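Local coordinates for ABC transporter, periplasmic substrate-binding protein (Thermotoga maritima, PDB 2HPG) that probably captures a small solute in the periplasm and hands it to a tripartite ATP-independent (TRAP) membrane transporter, at residues A[143-148]-A[200-205]; A[217-222]-A[279-284]. One frame throughout, in Å; residues are numbered along the deposited sequence. Where two conformers were deposited one is given.

Both contacts belong to one mixed sheet, in which strand 130-146 pairs with strand 218-234, and their centres lie about 7 Å apart. Contact 1 is the inner of the two, antiparallel and almost wholly buried, and it places a glutamate carboxylate inside the protein. Contact 2 is parallel, lies farther from the centre of the chain and is only partly buried, with apolar side chains packed on both sides of the backbone bonds. A hydrogen bond between Tyr204 OH and Glu221 OE2 (2.7 Å) ties the start of helix 204-209 in contact 1 to the strand of contact 2, and Tyr218 N and Thr146 O, 2.9 Å apart, join strand 218-234 to strand 130-146.

Contact 1: A[143-148]-A[200-205]; sequences HFVTNK and AELTYA
His143 with Leu202 and Val145 with Ala200 form antiparallel hydrogen-bonded pairs on either side of the non-hydrogen-bonded pair Phe144-Glu201, the axes of strands 143-146 and 200-202 making an angle of 139°. Four backbone bonds join the strands, among them Val145 N to Ala200 O at 2.8 Å and Leu202 N to His143 O at 2.9 Å. His143 O also receives a CA-H...O contact from Glu201 CA at 3.1 Å, and Ala200 O a longer one from Phe144 CA at 3.6 Å.

On one face of the sheet Val145 CG2 packs against Leu202 CB at 4.1 Å. On the other, Phe144 CD1 meets Glu201 CB at 4.1 Å. This pairing belongs to the mixed sheet of a family 7 solute-binding protein, and strand 199-202 is held between strands 130-146 and 160-162. The Glu201 chain turns at chi2 (85°), which carries CD and with it the carboxylate toward Arg142, Thr163 and His224. OE1 of this buried group meets Arg142 NH2 in a salt bridge and is hydrogen-bonded with Thr163 OG1, while OE2 is hydrogen-bonded with His224 NE2; the arginine would be expected to favour the charged form.

Beyond Leu202 the chain enters helix 204-209, with Thr203 as N-cap, its OG1 bonded to Asn206 N. Tyr204, in the first turn, brings CE2 to within 3.8 Å of His143 CD2. The two rings meet obliquely, planes 63° apart and centroids separated by 5.8 Å. The imidazole ND1, on the side of CG away from CD2, accepts a hydrogen bond from Gly223 N.

Contact 2: A[217-222]-A[279-284]; sequences KYMSET and KGMAVI
Tyr218, Met219 and Ser220 pair in parallel with Ala282, Val283 and Ile284, so that the short strand 282-284 extends the mixed sheet of the solute-binding fold alongside the long strand 218-234, just after helix 243-278 ends in a Schellman motif at Gly280. The backbone bonds alternate between the strands, from Ala282 N to Lys217 O (2.8 Å) through to Glu221 N and Ile284 O (3.0 Å). At the start of the long strand, Lys217 and Tyr218 both face Thr146 in a classic beta bulge.

Ala282 CB lies against the Tyr218 ring, 3.6 Å from CD1, and Ile284 CD1 approaches the same CD1 at 4.1 Å. On the other side of the sheet from the Tyr218 ring, the selenomethionine Met281 bends at chi3 (80°), and its CE comes to 3.6 Å from Lys217 O.

Glu221 OE2 lies 3.9 Å from Val283 CG1, hydrogen-bonds Tyr204 OH and forms a salt bridge with Lys273 of helix 243-278. An alanine at Glu221 would probably leave Lys273 without this counter-charge and the Tyr204 hydroxyl without its partner, and open a gap beside Val283. Ser220 OG, which accepts a hydrogen bond from Ile150 N, rests 3.7 Å from Ile284 CG1.

Contact 1: A[143-148]-A[200-205]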
ATOM      1  N   HIS A 143      -4.467 -11.249  -2.570  1.00 13.72           N
ATOM      2  CA  HIS A 143      -4.815 -12.491  -3.269  1.00 13.33           C
ATOM      3  C   HIS A 143      -6.246 -12.351  -3.754  1.00 12.61           C
ATOM      4  O   HIS A 143      -6.962 -11.508  -3.252  1.00 12.17           O
ATOM      5  CB  HIS A 143      -4.708 -13.681  -2.292  1.00 14.25           C
ATOM      6  CG  HIS A 143      -3.342 -13.858  -1.694  1.00 11.40           C
ATOM      7  ND1 HIS A 143      -2.212 -14.030  -2.461  1.00 12.52           N
ATOM      8  CD2 HIS A 143      -2.932 -13.878  -0.401  1.00 12.19           C
ATOM      9  CE1 HIS A 143      -1.157 -14.135  -1.665  1.00 13.92           C
ATOM     10  NE2 HIS A 143      -1.569 -14.068  -0.409  1.00 12.62           N
ATOM     11  N   PHE A 144      -6.665 -13.145  -4.723  1.00 13.03           N
ATOM     12  CA  PHE A 144      -8.046 -13.068  -5.203  1.00 13.36           C
ATOM     13  C   PHE A 144      -9.022 -13.727  -4.215  1.00 13.49           C
ATOM     14  O   PHE A 144      -8.708 -14.786  -3.687  1.00 13.21           O
ATOM     15  CB  PHE A 144      -8.176 -13.732  -6.562  1.00 14.38           C
ATOM     16  CG  PHE A 144      -7.625 -12.910  -7.685  1.00 14.20           C
ATOM     17  CD1 PHE A 144      -8.335 -11.838  -8.177  1.00 15.88           C
ATOM     18  CD2 PHE A 144      -6.392 -13.182  -8.210  1.00 16.24           C
ATOM     19  CE1 PHE A 144      -7.835 -11.065  -9.212  1.00 16.61           C
ATOM     20  CE2 PHE A 144      -5.884 -12.427  -9.237  1.00 16.17           C
ATOM     21  CZ  PHE A 144      -6.610 -11.357  -9.733  1.00 16.30           C
ATOM     22  N   VAL A 145     -10.192 -13.107  -4.019  1.00 13.67           N
ATOM     23  CA  VAL A 145     -11.217 -13.609  -3.115  1.00 14.40           C
ATOM     24  C   VAL A 145     -12.454 -13.758  -3.989  1.00 14.95           C
ATOM     25  O   VAL A 145     -12.999 -12.770  -4.469  1.00 14.24           O
ATOM     26  CB  VAL A 145     -11.541 -12.664  -1.935  1.00 14.58           C
ATOM     27  CG1 VAL A 145     -12.137 -13.498  -0.752  1.00 12.89           C
ATOM     28  CG2 VAL A 145     -10.305 -11.886  -1.465  1.00 14.46           C
ATOM     29  N   THR A 146     -12.867 -15.003  -4.216  1.00 17.16           N
ATOM     30  CA  THR A 146     -13.851 -15.334  -5.247  1.00 17.49           C
ATOM     31  C   THR A 146     -14.728 -16.532  -4.828  1.00 18.69           C
ATOM     32  O   THR A 146     -14.521 -17.114  -3.779  1.00 19.58           O
ATOM     33  CB  THR A 146     -13.127 -15.737  -6.532  1.00 17.88           C
ATOM     34  OG1 THR A 146     -12.319 -16.894  -6.262  1.00 19.35           O
ATOM     35  CG2 THR A 146     -12.211 -14.583  -7.076  1.00 15.26           C
ATOM     36  N   ASN A 147     -15.719 -16.868  -5.654  1.00 19.70           N
ATOM     37  CA  ASN A 147     -16.489 -18.109  -5.472  1.00 20.39           C
ATOM     38  C   ASN A 147     -16.133 -19.133  -6.568  1.00 21.27           C
ATOM     39  O   ASN A 147     -16.897 -20.059  -6.833  1.00 21.53           O
ATOM     40  CB  ASN A 147     -18.000 -17.832  -5.415  1.00 19.93           C
ATOM     41  CG  ASN A 147     -18.459 -17.397  -4.040  1.00 20.37           C
ATOM     42  OD1 ASN A 147     -18.075 -17.992  -3.023  1.00 19.10           O
ATOM     43  ND2 ASN A 147     -19.263 -16.339  -3.991  1.00 19.57           N
ATOM     44  N   LYS A 148     -14.951 -18.957  -7.156  1.00 21.44           N
ATOM     45  CA  LYS A 148     -14.408 -19.819  -8.197  1.00 22.16           C
ATOM     46  C   LYS A 148     -12.905 -19.862  -7.976  1.00 21.83           C
ATOM     47  O   LYS A 148     -12.290 -18.809  -7.827  1.00 22.06           O
ATOM     48  CB  LYS A 148     -14.729 -19.207  -9.561  1.00 22.76           C
ATOM     49  CG  LYS A 148     -14.105 -19.895 -10.740  1.00 24.36           C
ATOM     50  CD  LYS A 148     -14.366 -19.097 -12.024  1.00 24.27           C
ATOM     51  CE  LYS A 148     -13.642 -19.702 -13.191  1.00 25.50           C
ATOM     52  NZ  LYS A 148     -13.849 -18.887 -14.430  1.00 28.30           N
ATOM     53  N   ALA A 200     -13.236 -10.050  -5.063  1.00 15.43           N
ATOM     54  CA  ALA A 200     -12.347  -8.954  -4.705  1.00 14.69           C
ATOM     55  C   ALA A 200     -10.920  -9.479  -4.694  1.00 14.81           C
ATOM     56  O   ALA A 200     -10.654 -10.609  -5.091  1.00 15.83           O
ATOM     57  CB  ALA A 200     -12.721  -8.381  -3.329  1.00 14.26           C
ATOM     58  N   GLU A 201      -9.983  -8.638  -4.275  1.00 13.94           N
ATOM     59  CA  GLU A 201      -8.607  -9.048  -4.169  1.00 14.01           C
ATOM     60  C   GLU A 201      -8.055  -8.270  -2.991  1.00 13.43           C
ATOM     61  O   GLU A 201      -8.124  -7.048  -2.973  1.00 13.84           O
ATOM     62  CB  GLU A 201      -7.867  -8.796  -5.491  1.00 14.37           C
ATOM     63  CG  GLU A 201      -7.929  -7.407  -6.034  1.00 15.53           C
ATOM     64  CD  GLU A 201      -6.889  -6.469  -5.466  1.00 17.24           C
ATOM     65  OE1 GLU A 201      -7.152  -5.254  -5.418  1.00 18.02           O
ATOM     66  OE2 GLU A 201      -5.820  -6.933  -5.061  1.00 18.80           O
ATOM     67  N   LEU A 202      -7.636  -8.986  -1.955  1.00 13.22           N
ATOM     68  CA  LEU A 202      -7.456  -8.406  -0.625  1.00 13.18           C
ATOM     69  C   LEU A 202      -6.420  -9.197   0.160  1.00 12.55           C
ATOM     70  O   LEU A 202      -5.982 -10.249  -0.264  1.00 11.52           O
ATOM     71  CB  LEU A 202      -8.788  -8.443   0.150  1.00 14.20           C
ATOM     72  CG  LEU A 202      -9.946  -7.571  -0.352  1.00 13.61           C
ATOM     73  CD1 LEU A 202     -11.245  -7.901   0.406  1.00 15.13           C
ATOM     74  CD2 LEU A 202      -9.668  -6.066  -0.257  1.00 10.69           C
ATOM     75  N   THR A 203      -6.037  -8.677   1.324  1.00 13.61           N
ATOM     76  CA  THR A 203      -5.259  -9.428   2.288  1.00 13.54           C
ATOM     77  C   THR A 203      -6.192 -10.284   3.154  1.00 14.88           C
ATOM     78  O   THR A 203      -7.388 -10.056   3.165  1.00 15.42           O
ATOM     79  CB  THR A 203      -4.546  -8.475   3.220  1.00 13.68           C
ATOM     80  OG1 THR A 203      -5.527  -7.791   3.992  1.00 12.67           O
ATOM     81  CG2 THR A 203      -3.719  -7.468   2.408  1.00 12.15           C
ATOM     82  N   TYR A 204      -5.633 -11.260   3.875  1.00 14.96           N
ATOM     83  CA  TYR A 204      -6.426 -12.121   4.750  1.00 15.53           C
ATOM     84  C   TYR A 204      -7.058 -11.315   5.900  1.00 15.30           C
ATOM     85  O   TYR A 204      -8.171 -11.604   6.334  1.00 15.67           O
ATOM     86  CB  TYR A 204      -5.551 -13.255   5.310  1.00 15.82           C
ATOM     87  CG  TYR A 204      -5.306 -14.440   4.363  1.00 15.65           C
ATOM     88  CD1 TYR A 204      -6.260 -15.424   4.199  1.00 14.53           C
ATOM     89  CD2 TYR A 204      -4.100 -14.581   3.668  1.00 15.41           C
ATOM     90  CE1 TYR A 204      -6.030 -16.511   3.417  1.00 15.24           C
ATOM     91  CE2 TYR A 204      -3.871 -15.681   2.855  1.00 14.95           C
ATOM     92  CZ  TYR A 204      -4.852 -16.632   2.724  1.00 16.23           C
ATOM     93  OH  TYR A 204      -4.693 -17.746   1.915  1.00 15.87           O
ATOM     94  N   ALA A 205      -6.347 -10.314   6.410  1.00 16.59           N
ATOM     95  CA  ALA A 205      -6.898  -9.411   7.444  1.00 16.28           C
ATOM     96  C   ALA A 205      -8.147  -8.692   6.940  1.00 16.75           C
ATOM     97  O   ALA A 205      -9.153  -8.622   7.636  1.00 16.09           O
ATOM     98  CB  ALA A 205      -5.840  -8.390   7.876  1.00 17.05           C
TER

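Contact 2: A[217-222]-A[279-284]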
ATOM      1  N   LYS A 217     -15.942 -17.895  -0.969  1.00 20.30           N
ATOM      2  CA  LYS A 217     -15.409 -19.169  -0.489  1.00 20.13           C
ATOM      3  C   LYS A 217     -13.901 -19.324  -0.681  1.00 19.78           C
ATOM      4  O   LYS A 217     -13.233 -19.919   0.173  1.00 18.43           O
ATOM      5  CB  LYS A 217     -16.131 -20.339  -1.168  1.00 20.39           C
ATOM      6  CG  LYS A 217     -15.492 -21.698  -0.877  1.00 21.23           C
ATOM      7  CD  LYS A 217     -16.385 -22.839  -1.284  1.00 23.32           C
ATOM      8  CE  LYS A 217     -15.618 -24.179  -1.233  1.00 24.76           C
ATOM      9  NZ  LYS A 217     -16.515 -25.351  -1.452  1.00 27.03           N
ATOM     10  N   TYR A 218     -13.364 -18.814  -1.793  1.00 19.48           N
ATOM     11  CA  TYR A 218     -11.972 -19.088  -2.163  1.00 19.18           C
ATOM     12  C   TYR A 218     -10.990 -17.928  -2.015  1.00 18.84           C
ATOM     13  O   TYR A 218     -11.244 -16.809  -2.463  1.00 18.98           O
ATOM     14  CB  TYR A 218     -11.885 -19.560  -3.616  1.00 19.53           C
ATOM     15  CG  TYR A 218     -12.580 -20.865  -3.874  1.00 19.71           C
ATOM     16  CD1 TYR A 218     -11.932 -22.069  -3.645  1.00 20.18           C
ATOM     17  CD2 TYR A 218     -13.889 -20.899  -4.334  1.00 20.72           C
ATOM     18  CE1 TYR A 218     -12.563 -23.277  -3.855  1.00 21.43           C
ATOM     19  CE2 TYR A 218     -14.529 -22.097  -4.559  1.00 21.20           C
ATOM     20  CZ  TYR A 218     -13.858 -23.277  -4.315  1.00 20.73           C
ATOM     21  OH  TYR A 218     -14.472 -24.462  -4.523  1.00 22.75           O
HETATM   22  N   MSE A 219      -9.861 -18.228  -1.375  1.00 17.96           N
HETATM   23  CA  MSE A 219      -8.700 -17.359  -1.398  0.50 17.87           C
HETATM   24  C   MSE A 219      -7.659 -18.020  -2.284  1.00 17.39           C
HETATM   25  O   MSE A 219      -7.146 -19.080  -1.935  1.00 16.78           O
HETATM   26  CB  MSE A 219      -8.150 -17.180   0.011  0.50 18.43           C
HETATM   27  CG  MSE A 219      -7.300 -15.947   0.147  0.50 19.85           C
HETATM   28 SE   MSE A 219      -8.360 -14.439   0.740  0.40 24.67          SE
HETATM   29  CE  MSE A 219      -6.892 -13.225   1.150  0.50 20.10           C
ATOM     30  N   SER A 220      -7.378 -17.428  -3.447  1.00 16.80           N
ATOM     31  CA  SER A 220      -6.390 -17.982  -4.362  1.00 15.94           C
ATOM     32  C   SER A 220      -5.129 -17.131  -4.310  1.00 15.93           C
ATOM     33  O   SER A 220      -5.167 -15.923  -4.602  1.00 14.40           O
ATOM     34  CB  SER A 220      -6.925 -18.024  -5.791  1.00 16.14           C
ATOM     35  OG  SER A 220      -8.243 -18.534  -5.857  1.00 14.05           O
ATOM     36  N   GLU A 221      -4.016 -17.761  -3.927  1.00 16.12           N
ATOM     37  CA  GLU A 221      -2.815 -17.058  -3.526  1.00 16.05           C
ATOM     38  C   GLU A 221      -1.908 -16.661  -4.686  1.00 16.48           C
ATOM     39  O   GLU A 221      -0.746 -17.091  -4.783  1.00 17.08           O
ATOM     40  CB  GLU A 221      -2.049 -17.865  -2.486  1.00 16.07           C
ATOM     41  CG  GLU A 221      -2.758 -17.949  -1.133  1.00 16.14           C
ATOM     42  CD  GLU A 221      -1.871 -18.522  -0.078  1.00 16.94           C
ATOM     43  OE1 GLU A 221      -0.901 -19.201  -0.449  1.00 19.81           O
ATOM     44  OE2 GLU A 221      -2.139 -18.333   1.119  1.00 17.37           O
ATOM     45  N   THR A 222      -2.445 -15.792  -5.535  1.00 16.84           N
ATOM     46  CA  THR A 222      -1.715 -15.240  -6.656  1.00 16.41           C
ATOM     47  C   THR A 222      -0.658 -14.252  -6.186  1.00 16.77           C
ATOM     48  O   THR A 222       0.314 -14.035  -6.899  1.00 17.47           O
ATOM     49  CB  THR A 222      -2.627 -14.521  -7.620  1.00 15.96           C
ATOM     50  OG1 THR A 222      -3.516 -13.683  -6.883  1.00 14.78           O
ATOM     51  CG2 THR A 222      -3.437 -15.515  -8.460  1.00 14.62           C
ATOM     52  N   LYS A 279     -13.029 -20.436   9.372  1.00 18.48           N
ATOM     53  CA  LYS A 279     -14.360 -19.944   9.013  1.00 19.33           C
ATOM     54  C   LYS A 279     -14.867 -20.590   7.745  1.00 19.72           C
ATOM     55  O   LYS A 279     -15.931 -20.247   7.258  1.00 21.13           O
ATOM     56  CB  LYS A 279     -14.359 -18.413   8.875  1.00 19.08           C
ATOM     57  CG  LYS A 279     -14.131 -17.696  10.175  1.00 19.48           C
ATOM     58  CD  LYS A 279     -15.352 -17.840  11.094  1.00 21.26           C
ATOM     59  CE  LYS A 279     -15.123 -17.162  12.425  1.00 21.78           C
ATOM     60  NZ  LYS A 279     -16.373 -17.100  13.247  1.00 23.00           N
ATOM     61  N   GLY A 280     -14.086 -21.516   7.199  1.00 20.30           N
ATOM     62  CA  GLY A 280     -14.558 -22.411   6.171  1.00 19.91           C
ATOM     63  C   GLY A 280     -14.127 -22.058   4.764  1.00 20.20           C
ATOM     64  O   GLY A 280     -14.647 -22.620   3.818  1.00 19.74           O
HETATM   65  N   MSE A 281     -13.168 -21.145   4.621  1.00 19.90           N
HETATM   66  CA  MSE A 281     -12.687 -20.770   3.297  1.00 20.41           C
HETATM   67  C   MSE A 281     -11.759 -21.831   2.743  1.00 19.96           C
HETATM   68  O   MSE A 281     -11.054 -22.505   3.494  1.00 20.33           O
HETATM   69  CB  MSE A 281     -11.955 -19.437   3.336  1.00 20.25           C
HETATM   70  CG  MSE A 281     -12.847 -18.271   3.681  1.00 21.90           C
HETATM   71 SE   MSE A 281     -11.928 -16.632   3.200  0.75 21.68          SE
HETATM   72  CE  MSE A 281     -12.264 -16.579   1.267  1.00 16.98           C
ATOM     73  N   ALA A 282     -11.761 -21.968   1.419  1.00 18.97           N
ATOM     74  CA  ALA A 282     -10.839 -22.840   0.717  1.00 18.45           C
ATOM     75  C   ALA A 282      -9.698 -22.022   0.163  1.00 18.47           C
ATOM     76  O   ALA A 282      -9.926 -21.097  -0.605  1.00 19.36           O
ATOM     77  CB  ALA A 282     -11.545 -23.540  -0.418  1.00 19.21           C
ATOM     78  N   VAL A 283      -8.475 -22.357   0.558  1.00 18.06           N
ATOM     79  CA  VAL A 283      -7.280 -21.674   0.061  1.00 17.56           C
ATOM     80  C   VAL A 283      -6.720 -22.446  -1.102  1.00 18.28           C
ATOM     81  O   VAL A 283      -6.508 -23.643  -0.985  1.00 19.20           O
ATOM     82  CB  VAL A 283      -6.211 -21.577   1.152  1.00 17.13           C
ATOM     83  CG1 VAL A 283      -4.929 -20.973   0.603  1.00 15.78           C
ATOM     84  CG2 VAL A 283      -6.734 -20.749   2.281  1.00 15.61           C
ATOM     85  N   ILE A 284      -6.500 -21.772  -2.235  1.00 18.75           N
ATOM     86  CA  ILE A 284      -5.745 -22.323  -3.346  1.00 18.39           C
ATOM     87  C   ILE A 284      -4.309 -21.845  -3.170  1.00 18.91           C
ATOM     88  O   ILE A 284      -4.030 -20.672  -3.380  1.00 18.66           O
ATOM     89  CB  ILE A 284      -6.282 -21.844  -4.697  1.00 18.16           C
ATOM     90  CG1 ILE A 284      -7.793 -22.100  -4.791  1.00 18.48           C
ATOM     91  CG2 ILE A 284      -5.554 -22.544  -5.819  1.00 17.63           C
ATOM     92  CD1 ILE A 284      -8.185 -23.552  -4.629  1.00 19.54           C
TER